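Local atomic coordinates of protein (lectin) (Hyacinthoides hispanica, PDB entry 1B2P), a protein that binds mannose, as a lectin of the monocot bulb type from bluebell bulbs, and probably recognises mannose-containing glycans. Residues A[21-26]-A[32-37]. Sequence-based numbering, arbitrary orientation.
Sequences ESLEIL and YRFIMQ
The ring of Tyr32 meets Ile25 obliquely, with CD2 of Tyr32 4.0 Å from CG1 of Ile25. Ile25 CG1 lies between its backbone N and carbonyl carbon (chi1 60°), and this brings CG1 and CD1 near CD2 of Tyr32. Arg119 of a third subunit also packs on Tyr32. On the same face of the sheet, CB of Leu23 is 4.1 Å from CB of Phe34. The Phe34 ring then leads away, while Leu23 also packs on Leu97 and Leu99 of strand 95-99.

The other face carries Ser22, Glu24, Arg33 and Ile35. Glu24 and Arg33 run side by side, their carboxylate and guanidinium planes 53° apart. Glu24 OE2 touches the aliphatic part of Arg33, 3.5 Å from CG, but stays 4.8 Å from Arg33 NE. The Arg33 chain bends at its third torsion, and NH2 is hydrogen-bonded to Asn47 O. CB of Ser22 packs against CB of Ile35 at 3.8 Å.

The backbones form an antiparallel hairpin. Leu23 and Phe34 exchange two hydrogen bonds, as do Ile25 and Tyr32. A fifth, from Met36 N to Glu21 O (3.0 Å), extends the pairing. At the non-hydrogen-bonded pair Glu24-Arg33, Arg33 CA approaches Leu23 O at 3.2 Å in a CA-H...O contact.

Strand 22-27 is an outer strand of a four-stranded sheet within this chain of the bulb-type lectin fold, and strand 30-36 is its neighbour. The chemistry differs between the faces: Leu23 and Ile25 pack against strand 95-99, whereas Glu24 packs on Leu26 and Arg33 on Thr29 of a second subunit. The opposite charges of Glu24 and Arg33 probably attract only weakly at this spacing, and all five hydrogen bonds between the segments are backbone bonds.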
loop_
_atom_site.group_PDB
_atom_site.type_symbol
_atom_site.label_atom_id
_atom_site.label_comp_id
_atom_site.label_asym_id
_atom_site.label_seq_id
_atom_site.Cartn_x
_atom_site.Cartn_y
_atom_site.Cartn_z
ATOM N N GLU A 21 -9.866 12.649 8.789
ATOM C CA GLU A 21 -8.651 11.885 8.362
ATOM C C GLU A 21 -8.152 10.949 9.488
ATOM O O GLU A 21 -8.330 11.248 10.679
ATOM C CB GLU A 21 -7.566 12.953 8.040
ATOM C CG GLU A 21 -7.997 13.726 6.774
ATOM C CD GLU A 21 -6.957 14.773 6.404
ATOM O OE1 GLU A 21 -6.087 15.231 7.109
ATOM O OE2 GLU A 21 -7.040 15.190 5.177
ATOM N N SER A 22 -7.285 10.014 8.987
ATOM C CA SER A 22 -6.892 9.018 10.066
ATOM C C SER A 22 -5.532 8.437 9.699
ATOM O O SER A 22 -5.094 8.528 8.523
ATOM C CB SER A 22 -7.882 7.920 10.171
ATOM O OG SER A 22 -7.996 7.210 8.909
ATOM N N LEU A 23 -4.905 7.851 10.675
ATOM C CA LEU A 23 -3.849 6.842 10.403
ATOM C C LEU A 23 -4.534 5.512 10.443
ATOM O O LEU A 23 -5.492 5.303 11.198
ATOM C CB LEU A 23 -2.830 6.868 11.533
ATOM C CG LEU A 23 -2.150 8.219 11.801
ATOM C CD1 LEU A 23 -1.026 8.121 12.813
ATOM C CD2 LEU A 23 -1.554 8.803 10.498
ATOM N N GLU A 24 -4.028 4.545 9.674
ATOM C CA GLU A 24 -4.702 3.232 9.654
ATOM C C GLU A 24 -3.666 2.168 9.337
ATOM O O GLU A 24 -2.954 2.339 8.306
ATOM C CB GLU A 24 -5.815 3.161 8.641
ATOM C CG GLU A 24 -6.459 1.811 8.410
ATOM C CD GLU A 24 -7.542 1.901 7.361
ATOM O OE1 GLU A 24 -7.168 1.881 6.156
ATOM O OE2 GLU A 24 -8.673 2.117 7.737
ATOM N N ILE A 25 -3.679 1.079 10.119
ATOM C CA ILE A 25 -2.915 -0.062 9.651
ATOM C C ILE A 25 -3.749 -1.335 9.941
ATOM O O ILE A 25 -4.737 -1.266 10.673
ATOM C CB ILE A 25 -1.666 -0.195 10.486
ATOM C CG1 ILE A 25 -1.871 -0.398 11.980
ATOM C CG2 ILE A 25 -0.729 1.032 10.252
ATOM C CD1 ILE A 25 -0.601 -0.709 12.759
ATOM N N LEU A 26 -3.244 -2.474 9.423
ATOM C CA LEU A 26 -3.947 -3.733 9.671
ATOM C C LEU A 26 -3.099 -4.645 10.551
ATOM O O LEU A 26 -1.869 -4.663 10.397
ATOM C CB LEU A 26 -4.100 -4.393 8.280
ATOM C CG LEU A 26 -5.341 -4.246 7.455
ATOM C CD1 LEU A 26 -5.734 -2.788 7.386
ATOM C CD2 LEU A 26 -5.122 -4.947 6.082
ATOM N N TYR A 32 -6.731 -0.923 12.632
ATOM C CA TYR A 32 -6.490 0.012 13.786
ATOM C C TYR A 32 -6.589 1.373 13.132
ATOM O O TYR A 32 -6.010 1.559 12.078
ATOM C CB TYR A 32 -5.134 -0.177 14.367
ATOM C CG TYR A 32 -4.924 -1.501 15.062
ATOM C CD1 TYR A 32 -5.997 -2.223 15.591
ATOM C CD2 TYR A 32 -3.631 -1.939 15.220
ATOM C CE1 TYR A 32 -5.689 -3.440 16.195
ATOM C CE2 TYR A 32 -3.328 -3.147 15.901
ATOM C CZ TYR A 32 -4.411 -3.853 16.347
ATOM O OH TYR A 32 -4.153 -5.040 17.050
ATOM N N ARG A 33 -7.455 2.276 13.646
ATOM C CA ARG A 33 -7.561 3.580 12.999
ATOM C C ARG A 33 -7.422 4.597 14.092
ATOM O O ARG A 33 -8.045 4.544 15.155
ATOM C CB ARG A 33 -8.966 3.803 12.368
ATOM C CG ARG A 33 -9.151 3.006 11.079
ATOM C CD ARG A 33 -10.621 3.356 10.572
ATOM N NE ARG A 33 -11.549 2.764 11.577
ATOM C CZ ARG A 33 -12.751 3.209 11.949
ATOM N NH1 ARG A 33 -13.207 4.321 11.355
ATOM N NH2 ARG A 33 -13.495 2.597 12.888
ATOM N N PHE A 34 -6.639 5.651 13.817
ATOM C CA PHE A 34 -6.490 6.721 14.817
ATOM C C PHE A 34 -7.047 7.916 14.069
ATOM O O PHE A 34 -6.476 8.421 13.110
ATOM C CB PHE A 34 -4.999 7.017 15.050
ATOM C CG PHE A 34 -4.636 7.938 16.184
ATOM C CD1 PHE A 34 -5.108 7.699 17.497
ATOM C CD2 PHE A 34 -3.839 9.027 15.917
ATOM C CE1 PHE A 34 -4.694 8.568 18.471
ATOM C CE2 PHE A 34 -3.449 9.922 16.933
ATOM C CZ PHE A 34 -3.880 9.669 18.196
ATOM N N ILE A 35 -8.294 8.375 14.439
ATOM C CA ILE A 35 -9.016 9.306 13.585
ATOM C C ILE A 35 -9.419 10.625 14.321
ATOM O O ILE A 35 -9.781 10.567 15.445
ATOM C CB ILE A 35 -10.290 8.611 13.057
ATOM C CG1 ILE A 35 -11.183 9.538 12.221
ATOM C CG2 ILE A 35 -11.047 7.879 14.175
ATOM C CD1 ILE A 35 -12.086 8.682 11.339
ATOM N N MET A 36 -9.224 11.688 13.539
ATOM C CA MET A 36 -9.689 13.017 14.042
ATOM C C MET A 36 -11.156 13.144 13.607
ATOM O O MET A 36 -11.362 13.347 12.414
ATOM C CB MET A 36 -8.786 14.102 13.462
ATOM C CG MET A 36 -9.175 15.566 13.848
ATOM S SD MET A 36 -8.745 16.006 15.530
ATOM C CE MET A 36 -10.296 15.593 16.405
ATOM N N GLN A 37 -12.073 12.920 14.533
ATOM C CA GLN A 37 -13.475 12.937 14.105
ATOM C C GLN A 37 -14.048 14.384 13.981
ATOM O O GLN A 37 -13.488 15.370 14.511
ATOM C CB GLN A 37 -14.336 12.230 15.185
ATOM C CG GLN A 37 -13.844 10.749 15.255
ATOM C CD GLN A 37 -14.691 9.889 16.136
ATOM O OE1 GLN A 37 -14.661 8.625 16.098
ATOM N NE2 GLN A 37 -15.503 10.439 17.074
#